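PDB 3LX3: 6-pyruvoyl tetrahydrobiopterin synthase from Plasmodium vivax, which belongs to the 6-pyruvoyl tetrahydropterin synthase family, has the tunnelling fold and forms a zinc-containing assembly of six subunits. Local coordinates for residues A21-E26 with I69-L74. Numbering follows the deposited sequence. Where two conformers were deposited one is given.
Sequences AELLVE and IDFSIL. With XTN (2-amino-1,5-dihydropteridine-4,6-dione), chain C.
The carbonyl oxygen Ile-69 O, touched by Leu-23 CD1 at 3.4 Å, accepts a nearly straight hydrogen bond from the ligand's amino nitrogen, XTN N2 (2.8 Å, N-H...O angle 166°). Further along XTN, Asp-70 OD1 lies 2.8 Å from XTN N8. The same oxygen takes Ser-72 N at 2.9 Å from above its carboxylate plane, the capping bond of Asp-70 at the N-cap of the helix, which probably helps to hold its carboxylate beside XTN. Phe-71 serves both strand and ligand. Its CG, anti to the carbonyl carbon (chi1 -75°), carries the ring between them, with CD2 3.2 Å from XTN C2. The ring of Phe-71 and the plane of XTN are inclined by about 36°, and XTN N2 lies over one ring face near the rim. On the strand side, Val-25 CG1 presses obliquely on Phe-71 CD1 at 3.4 Å, while Leu-23 CB meets CE1 at 3.8 Å. Behind them Val-25 CG2 approaches Leu-74 CB, the two side chains crossing at roughly a right angle. These apolar contacts, with no direct hydrogen bond between 21-26 and 69-74, pack the start of helix 71-85 against the sheet and shape one wall of the pocket. Thr-134 and Glu-135 of the second subunit also bind XTN, placing it at a subunit interface. Strand 20-40 pairs with strand 48-61 and, across that interface, with an antiparallel strand of the second subunit; helix 151-156 packs on Ile-69.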
# COMPACT_ATOMS: atom_id res chain seq x y z
N ALA A 21 -19.52 17.31 4.34
CA ALA A 21 -18.66 16.16 4.16
C ALA A 21 -17.54 16.53 3.21
O ALA A 21 -17.72 17.38 2.34
CB ALA A 21 -19.41 14.89 3.65
N GLU A 22 -16.40 15.87 3.39
CA GLU A 22 -15.24 16.00 2.51
C GLU A 22 -15.09 14.71 1.74
O GLU A 22 -14.99 13.66 2.32
CB GLU A 22 -14.00 16.27 3.32
CG GLU A 22 -12.72 16.38 2.59
CD GLU A 22 -11.60 16.66 3.56
OE1 GLU A 22 -10.83 15.72 3.90
OE2 GLU A 22 -11.49 17.80 4.03
N LEU A 23 -15.05 14.81 0.41
CA LEU A 23 -14.88 13.64 -0.43
C LEU A 23 -13.44 13.60 -0.96
O LEU A 23 -12.86 14.66 -1.28
CB LEU A 23 -15.83 13.69 -1.61
CG LEU A 23 -17.30 13.70 -1.27
CD1 LEU A 23 -18.12 13.58 -2.55
CD2 LEU A 23 -17.73 12.67 -0.24
N LEU A 24 -12.90 12.40 -1.07
CA LEU A 24 -11.58 12.15 -1.62
C LEU A 24 -11.68 11.08 -2.67
O LEU A 24 -12.20 9.98 -2.39
CB LEU A 24 -10.61 11.67 -0.54
CG LEU A 24 -9.21 11.22 -1.02
CD1 LEU A 24 -8.42 12.38 -1.60
CD2 LEU A 24 -8.49 10.60 0.19
N VAL A 25 -11.16 11.37 -3.85
CA VAL A 25 -11.00 10.33 -4.84
C VAL A 25 -9.50 10.23 -5.21
O VAL A 25 -8.83 11.21 -5.50
CB VAL A 25 -11.88 10.52 -6.12
CG1 VAL A 25 -13.35 10.39 -5.76
CG2 VAL A 25 -11.57 11.83 -6.85
N GLU A 26 -9.00 8.98 -5.15
CA GLU A 26 -7.60 8.67 -5.35
C GLU A 26 -7.44 7.30 -5.90
O GLU A 26 -8.04 6.35 -5.44
CB GLU A 26 -6.81 8.84 -4.04
CG GLU A 26 -6.88 7.73 -3.02
CD GLU A 26 -6.29 8.16 -1.67
OE1 GLU A 26 -5.33 8.98 -1.67
OE2 GLU A 26 -6.82 7.71 -0.62
N ILE A 69 -21.54 15.27 -3.99
CA ILE A 69 -21.50 15.24 -5.47
C ILE A 69 -21.11 13.79 -5.80
O ILE A 69 -20.36 13.13 -5.04
CB ILE A 69 -20.56 16.32 -6.03
CG1 ILE A 69 -20.50 16.28 -7.55
CG2 ILE A 69 -19.18 16.18 -5.44
CD1 ILE A 69 -19.75 17.49 -8.12
N ASP A 70 -21.67 13.24 -6.86
CA ASP A 70 -21.44 11.86 -7.25
C ASP A 70 -19.95 11.59 -7.52
O ASP A 70 -19.33 12.20 -8.40
CB ASP A 70 -22.26 11.59 -8.52
CG ASP A 70 -22.29 10.14 -8.92
OD1 ASP A 70 -21.51 9.31 -8.45
OD2 ASP A 70 -23.16 9.82 -9.76
N PHE A 71 -19.37 10.65 -6.77
CA PHE A 71 -17.99 10.21 -7.02
C PHE A 71 -17.73 9.88 -8.49
O PHE A 71 -16.61 10.10 -9.00
CB PHE A 71 -17.63 8.94 -6.23
CG PHE A 71 -17.38 9.13 -4.73
CD1 PHE A 71 -16.41 9.99 -4.23
CD2 PHE A 71 -18.04 8.31 -3.83
CE1 PHE A 71 -16.18 10.07 -2.85
CE2 PHE A 71 -17.79 8.41 -2.45
CZ PHE A 71 -16.87 9.29 -2.00
N SER A 72 -18.72 9.30 -9.19
CA SER A 72 -18.46 8.87 -10.59
C SER A 72 -18.14 10.05 -11.52
O SER A 72 -17.33 9.93 -12.44
CB SER A 72 -19.67 8.11 -11.13
OG SER A 72 -19.95 6.97 -10.32
N ILE A 73 -18.76 11.21 -11.27
CA ILE A 73 -18.48 12.42 -12.03
C ILE A 73 -17.06 12.87 -11.75
O ILE A 73 -16.30 13.22 -12.66
CB ILE A 73 -19.49 13.57 -11.65
CG1 ILE A 73 -20.91 13.14 -11.98
CG2 ILE A 73 -19.13 14.86 -12.38
CD1 ILE A 73 -21.99 14.12 -11.43
N LEU A 74 -16.68 12.87 -10.47
CA LEU A 74 -15.33 13.27 -10.07
C LEU A 74 -14.29 12.39 -10.74
O LEU A 74 -13.31 12.88 -11.31
CB LEU A 74 -15.12 13.21 -8.55
CG LEU A 74 -16.14 14.01 -7.74
CD1 LEU A 74 -15.76 13.99 -6.25
CD2 LEU A 74 -16.30 15.46 -8.28
N1 XTN C . -21.02 9.26 -4.77
C2 XTN C . -20.94 9.70 -3.50
N2 XTN C . -20.71 10.99 -3.23
N3 XTN C . -21.17 8.81 -2.41
C4 XTN C . -21.38 7.50 -2.61
O4 XTN C . -21.53 6.75 -1.61
N5 XTN C . -21.64 5.75 -4.23
C6 XTN C . -21.70 5.34 -5.53
O6 XTN C . -21.91 4.15 -5.79
C7 XTN C . -21.55 6.29 -6.59
N8 XTN C . -21.32 7.57 -6.26
C4A XTN C . -21.41 7.06 -3.93
C8A XTN C . -21.24 7.96 -4.99